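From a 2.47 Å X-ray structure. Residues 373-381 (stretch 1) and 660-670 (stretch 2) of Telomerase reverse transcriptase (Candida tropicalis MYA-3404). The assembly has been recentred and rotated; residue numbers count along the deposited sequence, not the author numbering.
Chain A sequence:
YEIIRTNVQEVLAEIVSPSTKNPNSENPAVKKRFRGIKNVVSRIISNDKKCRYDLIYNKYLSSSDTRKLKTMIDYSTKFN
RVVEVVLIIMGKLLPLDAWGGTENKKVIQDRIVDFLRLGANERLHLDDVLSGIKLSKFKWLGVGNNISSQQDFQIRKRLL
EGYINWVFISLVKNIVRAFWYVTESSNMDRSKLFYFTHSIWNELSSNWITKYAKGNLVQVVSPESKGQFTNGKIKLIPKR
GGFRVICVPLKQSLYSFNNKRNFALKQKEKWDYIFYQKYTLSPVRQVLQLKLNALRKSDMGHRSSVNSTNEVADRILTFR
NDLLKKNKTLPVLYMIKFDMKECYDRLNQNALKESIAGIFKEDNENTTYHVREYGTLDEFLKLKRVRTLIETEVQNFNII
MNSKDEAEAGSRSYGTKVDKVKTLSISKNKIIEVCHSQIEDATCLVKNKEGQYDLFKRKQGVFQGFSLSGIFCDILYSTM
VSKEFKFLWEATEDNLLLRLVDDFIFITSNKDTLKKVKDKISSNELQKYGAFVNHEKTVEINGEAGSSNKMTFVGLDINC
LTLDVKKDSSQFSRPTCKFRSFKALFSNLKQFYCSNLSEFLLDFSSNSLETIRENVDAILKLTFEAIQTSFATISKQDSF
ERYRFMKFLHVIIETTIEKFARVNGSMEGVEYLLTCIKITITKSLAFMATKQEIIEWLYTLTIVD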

# COMPACT_ATOMS: atom_id res chain seq x y z
N GLU A 373 21.45 -8.41 -4.94
CA GLU A 373 20.69 -8.11 -6.15
C GLU A 373 19.28 -8.66 -6.01
O GLU A 373 19.04 -9.66 -5.33
CB GLU A 373 21.37 -8.72 -7.39
CG GLU A 373 20.65 -8.45 -8.70
CD GLU A 373 21.16 -9.30 -9.85
OE1 GLU A 373 22.00 -8.81 -10.63
OE2 GLU A 373 20.72 -10.46 -9.97
N TYR A 374 18.33 -7.96 -6.63
CA TYR A 374 16.94 -8.38 -6.63
C TYR A 374 16.37 -8.18 -8.02
O TYR A 374 16.85 -7.36 -8.81
CB TYR A 374 16.11 -7.61 -5.61
CG TYR A 374 16.52 -7.84 -4.17
CD1 TYR A 374 16.11 -8.97 -3.48
CD2 TYR A 374 17.32 -6.92 -3.51
CE1 TYR A 374 16.49 -9.18 -2.17
CE2 TYR A 374 17.71 -7.13 -2.19
CZ TYR A 374 17.28 -8.26 -1.53
OH TYR A 374 17.65 -8.48 -0.22
N GLY A 375 15.32 -8.92 -8.32
CA GLY A 375 14.64 -8.76 -9.58
C GLY A 375 13.58 -7.68 -9.52
O GLY A 375 13.29 -7.11 -8.47
N THR A 376 12.99 -7.41 -10.68
CA THR A 376 11.89 -6.48 -10.82
C THR A 376 10.62 -7.29 -11.02
O THR A 376 10.68 -8.46 -11.42
CB THR A 376 12.14 -5.53 -12.01
OG1 THR A 376 13.43 -4.92 -11.89
CG2 THR A 376 11.06 -4.46 -12.10
N LEU A 377 9.47 -6.70 -10.68
CA LEU A 377 8.20 -7.37 -10.95
C LEU A 377 8.11 -7.73 -12.42
O LEU A 377 7.85 -8.89 -12.78
CB LEU A 377 7.01 -6.50 -10.55
CG LEU A 377 5.68 -7.16 -10.96
CD1 LEU A 377 5.51 -8.49 -10.24
CD2 LEU A 377 4.50 -6.26 -10.71
N ASP A 378 8.33 -6.72 -13.27
CA ASP A 378 8.23 -6.85 -14.75
C ASP A 378 9.35 -7.73 -15.32
O ASP A 378 9.71 -7.52 -16.50
CB ASP A 378 8.20 -5.47 -15.42
CG ASP A 378 7.61 -4.38 -14.54
OD1 ASP A 378 6.85 -4.73 -13.62
OD2 ASP A 378 7.93 -3.20 -14.79
N GLU A 379 9.88 -8.66 -14.53
CA GLU A 379 10.94 -9.58 -15.03
C GLU A 379 10.25 -10.84 -15.57
O GLU A 379 10.30 -11.07 -16.80
CB GLU A 379 11.92 -9.93 -13.90
CG GLU A 379 13.32 -10.23 -14.39
CD GLU A 379 14.36 -9.19 -14.01
OE1 GLU A 379 15.57 -9.50 -14.08
OE2 GLU A 379 13.96 -8.07 -13.64
N PHE A 380 9.64 -11.61 -14.67
CA PHE A 380 8.88 -12.82 -14.99
C PHE A 380 7.81 -12.53 -16.02
O PHE A 380 7.80 -13.10 -17.11
CB PHE A 380 8.30 -13.41 -13.70
CG PHE A 380 9.34 -13.63 -12.65
CD1 PHE A 380 9.78 -12.57 -11.87
CD2 PHE A 380 9.93 -14.87 -12.49
CE1 PHE A 380 10.77 -12.75 -10.93
CE2 PHE A 380 10.93 -15.06 -11.54
CZ PHE A 380 11.34 -13.99 -10.76
N LEU A 381 6.91 -11.62 -15.68
CA LEU A 381 6.12 -10.99 -16.72
C LEU A 381 7.04 -10.20 -17.64
O LEU A 381 7.90 -9.44 -17.18
CB LEU A 381 5.03 -10.10 -16.11
CG LEU A 381 5.40 -8.91 -15.23
CD1 LEU A 381 5.24 -7.63 -16.04
CD2 LEU A 381 4.54 -8.89 -13.99
N PHE A 660 2.52 -6.85 -3.26
CA PHE A 660 3.72 -6.21 -2.73
C PHE A 660 4.73 -5.93 -3.84
O PHE A 660 5.36 -4.87 -3.86
CB PHE A 660 4.36 -7.08 -1.65
CG PHE A 660 5.68 -6.56 -1.15
CD1 PHE A 660 6.87 -7.01 -1.70
CD2 PHE A 660 5.73 -5.61 -0.15
CE1 PHE A 660 8.09 -6.53 -1.24
CE2 PHE A 660 6.94 -5.12 0.31
CZ PHE A 660 8.13 -5.58 -0.24
N ALA A 661 4.93 -6.89 -4.75
CA ALA A 661 5.82 -6.66 -5.88
C ALA A 661 5.24 -5.63 -6.84
O ALA A 661 5.98 -4.83 -7.42
CB ALA A 661 6.10 -7.98 -6.60
N ARG A 662 3.92 -5.64 -7.02
CA ARG A 662 3.28 -4.65 -7.88
C ARG A 662 3.52 -3.24 -7.36
O ARG A 662 3.91 -2.34 -8.12
CB ARG A 662 1.78 -4.94 -7.97
CG ARG A 662 1.23 -5.18 -9.37
CD ARG A 662 -0.19 -5.72 -9.29
NE ARG A 662 -1.05 -4.85 -8.49
CZ ARG A 662 -2.12 -5.27 -7.81
NH1 ARG A 662 -2.46 -6.56 -7.82
NH2 ARG A 662 -2.84 -4.41 -7.11
N VAL A 663 3.29 -3.02 -6.06
CA VAL A 663 3.39 -1.68 -5.50
C VAL A 663 4.82 -1.16 -5.58
O VAL A 663 5.07 -0.08 -6.12
CB VAL A 663 2.85 -1.66 -4.06
CG1 VAL A 663 3.21 -0.36 -3.37
CG2 VAL A 663 1.35 -1.86 -4.06
N ASN A 664 5.77 -1.92 -5.05
CA ASN A 664 7.15 -1.45 -4.98
C ASN A 664 7.94 -1.71 -6.26
O ASN A 664 9.03 -1.14 -6.41
CB ASN A 664 7.86 -2.09 -3.80
CG ASN A 664 7.05 -1.98 -2.53
OD1 ASN A 664 6.88 -0.89 -1.99
ND2 ASN A 664 6.54 -3.10 -2.05
N GLY A 665 7.43 -2.53 -7.17
CA GLY A 665 8.13 -2.80 -8.41
C GLY A 665 9.38 -3.63 -8.29
O GLY A 665 9.89 -4.09 -9.31
N SER A 666 9.90 -3.86 -7.08
CA SER A 666 11.14 -4.59 -6.88
C SER A 666 10.90 -5.78 -5.96
O SER A 666 10.09 -5.70 -5.03
CB SER A 666 12.23 -3.68 -6.29
OG SER A 666 13.41 -4.42 -6.01
N MSE A 667 11.62 -6.86 -6.23
CA MSE A 667 11.49 -8.11 -5.46
C MSE A 667 12.20 -8.06 -4.12
O MSE A 667 12.25 -9.06 -3.40
CB MSE A 667 12.03 -9.28 -6.27
CG MSE A 667 11.20 -9.62 -7.48
SE MSE A 667 9.33 -9.80 -6.99
CE MSE A 667 8.60 -10.28 -8.73
N GLU A 668 12.74 -6.90 -3.77
CA GLU A 668 13.46 -6.76 -2.51
C GLU A 668 12.48 -6.85 -1.36
O GLU A 668 11.62 -5.98 -1.19
CB GLU A 668 14.21 -5.43 -2.48
CG GLU A 668 15.02 -5.23 -1.21
CD GLU A 668 15.65 -3.85 -1.13
OE1 GLU A 668 15.88 -3.38 0.00
OE2 GLU A 668 15.92 -3.25 -2.19
N GLY A 669 12.61 -7.91 -0.56
CA GLY A 669 11.80 -8.09 0.63
C GLY A 669 10.69 -9.13 0.52
O GLY A 669 10.01 -9.37 1.53
N VAL A 670 10.51 -9.76 -0.64
CA VAL A 670 9.48 -10.79 -0.74
C VAL A 670 9.89 -12.03 0.06
O VAL A 670 9.05 -12.69 0.67
CB VAL A 670 9.18 -11.14 -2.21
CG1 VAL A 670 8.66 -9.91 -2.94
CG2 VAL A 670 10.41 -11.69 -2.91

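This is a small contact built on a single beta bridge, Thr376 with Ser666, pinned by two backbone hydrogen bonds and packed with apolar side chains, between segments whose touching residues are at least 284 positions apart in the same chain. The bonds are short and nearly straight: Met667 N donates to Gly375 O at 2.8 Å, and Leu377 N donates to Gly665 O at 3.0 Å. Because they flank the bridged pair, they fix the register, with Thr376 CA only 4.4 Å from Ser666 CA. Both bonds use main-chain atoms, so the pairing itself asks little of side-chain identity.

The helix ends at Asn664, and Gly665 follows with a phi of 70°, a value that by itself favours glycine. Its carbonyl oxygen also receives a CA-H...O contact from Thr376, with Thr376 CA to Gly665 O at 3.5 Å. At the bridge, the CB of Ser666 points away from the other stretch, as does that of Thr376 overall. Thr376 N is instead bonded to Glu379 OE2 at 3.2 Å, tying the first residue of a type I turn to its last.

Selenomethionine Met667 gives up the most surface to the contact. Its CB points toward stretch 1, and its long, flexible chain carries CE to 3.9 Å from Leu377 CD1 and 4.0 Å from Phe380 CE1, so one methyl serves two apolar neighbours. The CA-to-CB bond of Leu377 points sideways, and its side chain reaches two parts of stretch 2: besides touching Met667, its CD1 lies 3.7 Å from Ala661 CB, and its CD2 comes within 3.5 Å of Arg662 CA. The small alanine, directed toward stretch 1, lets the leucine settle close to the helix.

Tyr374 closes the other end of the contact. With chi1 in the m well, its ring lies against Glu668, whose CA sits 3.7 Å from the Tyr374 ring centroid, only 16° off the normal, in a CH-pi contact. Glu668 CG also packs over a face, 3.4 Å from Tyr374 CE2. The glutamate thus offers backbone and aliphatic carbon to the ring, while its OE2 is hydrogen-bonded elsewhere in the structure. Beyond it, Gly669 completes the third position of a type II turn from Met667 to Val670; its phi of 105° calls for glycine, and a CB there would be crowded by Phe660 CZ.

The rule is economical: backbone sets the register, glycines take the positive-phi positions at the helix exit and in the type II turn, and apolar groups pack on the flanks; the whole contact buries 492 Å², both sides summed.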